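PDB 6TTB: formate dehydrogenase from Staphylococcus aureus, which catalyses the NAD-dependent oxidation of formate to carbon dioxide, passing the hydride to the nicotinamide ring of the cofactor. Local coordinates for the interface of chains A and B. Numbering follows the deposited sequence. Chains: chain A/B, Formate dehydrogenase.

Contact 1: the interface of chains A and B. Residues chain A 302, 314, 319-323; chain B 165-166, 169-170.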
# COMPACT_ATOMS: atom_id res chain seq x y z
N TRP A 302 -13.21 0.95 -12.69
CA TRP A 302 -14.53 1.52 -12.37
C TRP A 302 -15.65 1.10 -13.35
O TRP A 302 -15.39 0.95 -14.56
CB TRP A 302 -14.42 3.01 -12.34
CG TRP A 302 -13.37 3.52 -11.44
CD1 TRP A 302 -12.01 3.43 -11.62
CD2 TRP A 302 -13.58 4.36 -10.29
NE1 TRP A 302 -11.37 4.07 -10.60
CE2 TRP A 302 -12.30 4.68 -9.78
CE3 TRP A 302 -14.74 4.80 -9.61
CZ2 TRP A 302 -12.13 5.43 -8.62
CZ3 TRP A 302 -14.55 5.53 -8.46
CH2 TRP A 302 -13.26 5.82 -7.97
N ARG A 314 -15.81 6.96 -4.85
CA ARG A 314 -14.76 7.95 -4.63
C ARG A 314 -14.77 8.40 -3.16
O ARG A 314 -13.74 8.64 -2.60
CB ARG A 314 -15.02 9.16 -5.53
CG ARG A 314 -15.04 8.84 -7.02
CD ARG A 314 -15.17 10.18 -7.73
NE ARG A 314 -14.93 10.22 -9.18
CZ ARG A 314 -13.76 10.50 -9.76
NH1 ARG A 314 -12.66 10.75 -9.05
NH2 ARG A 314 -13.71 10.59 -11.06
N ASN A 319 -11.93 3.60 1.68
CA ASN A 319 -11.54 3.22 0.32
C ASN A 319 -10.09 3.61 0.07
O ASN A 319 -9.62 4.58 0.68
CB ASN A 319 -12.49 3.78 -0.77
CG ASN A 319 -12.13 5.16 -1.24
OD1 ASN A 319 -11.25 5.30 -2.05
ND2 ASN A 319 -12.83 6.17 -0.76
N ALA A 320 -9.38 2.82 -0.79
CA ALA A 320 -8.12 3.25 -1.39
C ALA A 320 -8.17 3.13 -2.91
O ALA A 320 -7.30 2.50 -3.60
CB ALA A 320 -6.96 2.56 -0.78
N MET A 321 -9.20 3.77 -3.45
CA MET A 321 -9.33 3.85 -4.87
C MET A 321 -8.22 4.76 -5.35
O MET A 321 -7.63 5.51 -4.58
CB MET A 321 -10.69 4.45 -5.25
CG MET A 321 -11.92 3.58 -4.87
SD MET A 321 -11.79 1.94 -5.55
CE MET A 321 -11.42 2.29 -7.28
N THR A 322 -7.83 4.55 -6.57
CA THR A 322 -7.24 5.57 -7.37
C THR A 322 -8.03 5.60 -8.69
O THR A 322 -8.81 4.69 -9.01
CB THR A 322 -5.77 5.21 -7.59
OG1 THR A 322 -5.62 4.09 -8.47
CG2 THR A 322 -5.03 4.95 -6.29
N VAL A 323 -7.81 6.62 -9.48
CA VAL A 323 -8.30 6.56 -10.84
C VAL A 323 -7.47 5.49 -11.57
O VAL A 323 -6.55 4.94 -10.98
CB VAL A 323 -8.22 7.95 -11.48
CG1 VAL A 323 -8.90 8.96 -10.58
CG2 VAL A 323 -6.78 8.34 -11.66
N GLY B 165 -2.83 9.59 -7.40
CA GLY B 165 -3.84 8.67 -7.89
C GLY B 165 -5.07 8.69 -7.01
O GLY B 165 -6.19 8.58 -7.53
N HIS B 166 -4.85 8.86 -5.70
CA HIS B 166 -5.95 8.80 -4.74
C HIS B 166 -6.61 10.16 -4.59
O HIS B 166 -7.82 10.25 -4.42
CB HIS B 166 -5.50 8.17 -3.42
CG HIS B 166 -6.56 8.11 -2.37
ND1 HIS B 166 -7.69 7.37 -2.52
CD2 HIS B 166 -6.66 8.72 -1.18
CE1 HIS B 166 -8.46 7.49 -1.44
NE2 HIS B 166 -7.83 8.29 -0.59
N SER B 169 -9.01 10.66 -7.12
CA SER B 169 -10.19 9.83 -6.93
C SER B 169 -11.18 10.55 -6.04
O SER B 169 -12.24 10.98 -6.50
CB SER B 169 -9.83 8.49 -6.33
OG SER B 169 -11.00 7.70 -6.17
N VAL B 170 -10.79 10.68 -4.79
CA VAL B 170 -11.47 11.48 -3.80
C VAL B 170 -11.87 12.84 -4.38
O VAL B 170 -12.87 13.39 -3.97
CB VAL B 170 -10.59 11.62 -2.54
CG1 VAL B 170 -10.44 13.05 -2.09
CG2 VAL B 170 -11.12 10.80 -1.39
O HOH W 1 -11.30 7.52 -3.19
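The backbone carbonyl of B:Ser169 meets the tip of A:Arg314: NH1 of the guanidinium donates to O of B:Ser169 at 2.6 Å, on a lone pair in the carbonyl plane, with the acceptor also nearly in the guanidinium plane. The arginine chain runs extended from CG to NE and lies alongside this carbonyl, so its methylenes pack against the same oxygen that its end binds. One helical turn away, B:His166 presents an edge rather than a face. Its CG stands anti to the backbone N (chi1 178°), which carries the ring out to strand 319-321, where ND1 donates to the carbonyl O of A:Met321 at 2.8 Å, in a fairly straight bond tilted from the carbonyl plane. OD1 of A:Asn319 comes to the ring edge at CE1, 3.6 Å away, with the amide and ring planes 57° apart; this oxygen is already held by the backbone N of A:Met321 at 2.9 Å. Water 1 gathers OD1 of A:Asn319, the carbonyl O of A:Arg314 and the hydroxyl OG of B:Ser169, joining the chains through solvent. That hydroxyl also sits in plane at the rim of the A:Trp302 indole, whose NE1 donates to the O of A:Thr322 and ties the ring to the segment following the strand. Further along, the backbone N of A:Val323 bonds O of B:Gly165 at 3.2 Å. The site thus sets one side of helix 162-171 of chain B against strand 319-321 of chain A, the residues directly after it, and the loop residues A:Trp302 and A:Arg314 beside the strand.

Contact 2: the interface of chains A and B. Residues chain A 176-178, 180-181; chain B 47, 49, 95, 328, 330, 333.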
# COMPACT_ATOMS: atom_id res chain seq x y z
N LEU A 176 -2.70 7.22 18.29
CA LEU A 176 -2.34 5.87 17.94
C LEU A 176 -3.50 4.91 18.20
O LEU A 176 -3.50 3.80 17.72
CB LEU A 176 -1.06 5.51 18.70
CG LEU A 176 0.21 5.74 17.89
CD1 LEU A 176 0.08 6.96 16.99
CD2 LEU A 176 1.44 5.86 18.77
N SER A 177 -4.46 5.33 19.00
CA SER A 177 -5.58 4.43 19.26
C SER A 177 -6.35 4.25 17.97
O SER A 177 -6.73 3.13 17.63
CB SER A 177 -6.48 4.94 20.34
OG SER A 177 -5.81 4.75 21.60
N GLN A 178 -6.48 5.35 17.22
CA GLN A 178 -7.50 5.36 16.20
C GLN A 178 -6.92 4.83 14.92
O GLN A 178 -7.70 4.38 14.06
CB GLN A 178 -8.07 6.75 16.00
CG GLN A 178 -9.30 6.73 15.10
CD GLN A 178 -9.53 8.09 14.49
OE1 GLN A 178 -9.84 9.05 15.17
NE2 GLN A 178 -9.34 8.18 13.18
N GLY A 180 -4.36 2.61 15.26
CA GLY A 180 -4.12 1.26 15.70
C GLY A 180 -5.32 0.37 15.41
O GLY A 180 -5.16 -0.76 14.88
N ASN A 181 -6.51 0.94 15.66
CA ASN A 181 -7.78 0.25 15.66
C ASN A 181 -7.95 -0.61 14.40
O ASN A 181 -8.53 -1.69 14.47
CB ASN A 181 -8.93 1.22 15.91
CG ASN A 181 -10.24 0.55 16.28
OD1 ASN A 181 -10.50 0.27 17.46
ND2 ASN A 181 -11.09 0.33 15.29
N GLU B 47 -14.42 0.57 18.12
CA GLU B 47 -13.04 0.49 18.66
C GLU B 47 -12.75 -0.85 19.39
O GLU B 47 -12.56 -0.85 20.61
CB GLU B 47 -12.74 1.76 19.46
CG GLU B 47 -12.24 2.87 18.57
CD GLU B 47 -10.90 3.54 18.94
OE1 GLU B 47 -10.21 3.05 19.90
OE2 GLU B 47 -10.56 4.57 18.29
N GLN B 49 -9.74 -1.73 19.36
CA GLN B 49 -8.41 -1.50 19.94
C GLN B 49 -8.26 -2.35 21.21
O GLN B 49 -9.24 -2.59 21.91
CB GLN B 49 -8.30 0.02 20.20
CG GLN B 49 -7.28 0.47 21.20
CD GLN B 49 -5.96 0.60 20.51
OE1 GLN B 49 -5.85 0.38 19.30
NE2 GLN B 49 -4.94 0.96 21.28
N PHE B 95 2.63 5.54 25.03
CA PHE B 95 1.89 6.61 24.35
C PHE B 95 0.72 7.10 25.23
O PHE B 95 -0.12 7.87 24.77
CB PHE B 95 1.36 6.11 23.00
CG PHE B 95 0.24 5.10 23.12
CD1 PHE B 95 -1.06 5.51 23.33
CD2 PHE B 95 0.51 3.73 23.09
CE1 PHE B 95 -2.07 4.58 23.54
CE2 PHE B 95 -0.51 2.81 23.25
CZ PHE B 95 -1.79 3.24 23.50
N MET B 328 2.05 -0.54 16.54
CA MET B 328 0.71 -0.26 17.04
C MET B 328 -0.31 -1.20 16.43
O MET B 328 -1.47 -1.16 16.81
CB MET B 328 0.31 1.20 16.84
CG MET B 328 -0.31 1.84 18.12
SD MET B 328 -0.61 0.61 19.46
CE MET B 328 -1.26 1.68 20.75
N LEU B 330 -2.65 -4.27 15.25
CA LEU B 330 -3.49 -5.08 16.10
C LEU B 330 -2.69 -6.25 16.71
O LEU B 330 -2.79 -6.53 17.89
CB LEU B 330 -4.71 -5.53 15.30
CG LEU B 330 -6.07 -4.95 15.76
CD1 LEU B 330 -5.93 -3.80 16.81
CD2 LEU B 330 -6.96 -4.56 14.58
N GLN B 333 -0.47 -5.30 19.34
CA GLN B 333 -1.24 -5.35 20.60
C GLN B 333 -1.37 -6.79 21.11
O GLN B 333 -1.06 -7.01 22.27
CB GLN B 333 -2.55 -4.57 20.53
CG GLN B 333 -2.35 -3.11 20.16
CD GLN B 333 -3.63 -2.43 19.74
OE1 GLN B 333 -4.63 -2.50 20.44
NE2 GLN B 333 -3.58 -1.76 18.59
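A:Asn181 and B:Glu47 form the close-packed end of this contact, each burying much of its surface against the other chain through several neighbouring atoms. The asparagine CG lies anti to the backbone N (chi1 -165°), which directs the amide toward the start of the modelled segment at B:Glu47. There OD1 receives a weak hydrogen bond from the backbone N of B:Gln49 at 2.9 Å, bent to 130° at the hydrogen; the exact closeness of OD1 to the B:Glu47 backbone is doubtful. The B:Glu47 side chain, bent at chi2, crosses the asparagine amide, with the carboxylate and amide planes 36° apart. Its CG comes within 3.8 Å of CG of A:Asn181, while OE2 reaches the flank of A:Gln178, 3.8 Å from CA. The amide and carboxylate of that second pair are turned steeply against each other, and the glutamine touches through its CB and CG rather than its amide end. At this same end, CD2 of B:Leu330 lies 3.3 Å from the carbonyl O of A:Asn181.

Beside this cluster, the bent side chain of B:Gln49 brings OE1 to 3.3 Å from the carbonyl O of A:Ser177, a pair with no hydrogen bond assigned. The B:Gln333 amide supports the partner side from behind: NE2 donates to the carbonyl O of B:Met328 at 2.8 Å in a fairly straight bond, and more weakly to OE1 of B:Gln49, linking two residues that face chain A. The opposite end is looser and mainly apolar. A:Leu176 and B:Met328 cross at a slant, CB of the leucine 3.8 Å from CG of the methionine, and CE1 of the B:Phe95 ring lies 4.2 Å from OG of A:Ser177, a loose contact. Helix 176-180 of chain A is thereby received by separate segments of chain B. Because B:Phe95 and B:Met328 lie at or next to the NAD-binding segments, the contact may help hold the surroundings of the partner's cofactor site in place.

Contact 1 and contact 2 lie about 25 Å apart, measured between the centres of their C-alpha atoms, and share no residues. They are nevertheless close in sequence: helix 162-171, from chain B in contact 1, comes shortly before helix 176-180, from chain A in contact 2, and residues 319-323 of chain A are followed in sequence by 328 and the start of helix 330-348, given from chain B. These neighbours come from opposite chains in the copies described, and the two-fold puts both on each chain. Each contact thus occurs twice across the interface, consistent with the dimer typical of this dehydrogenase family.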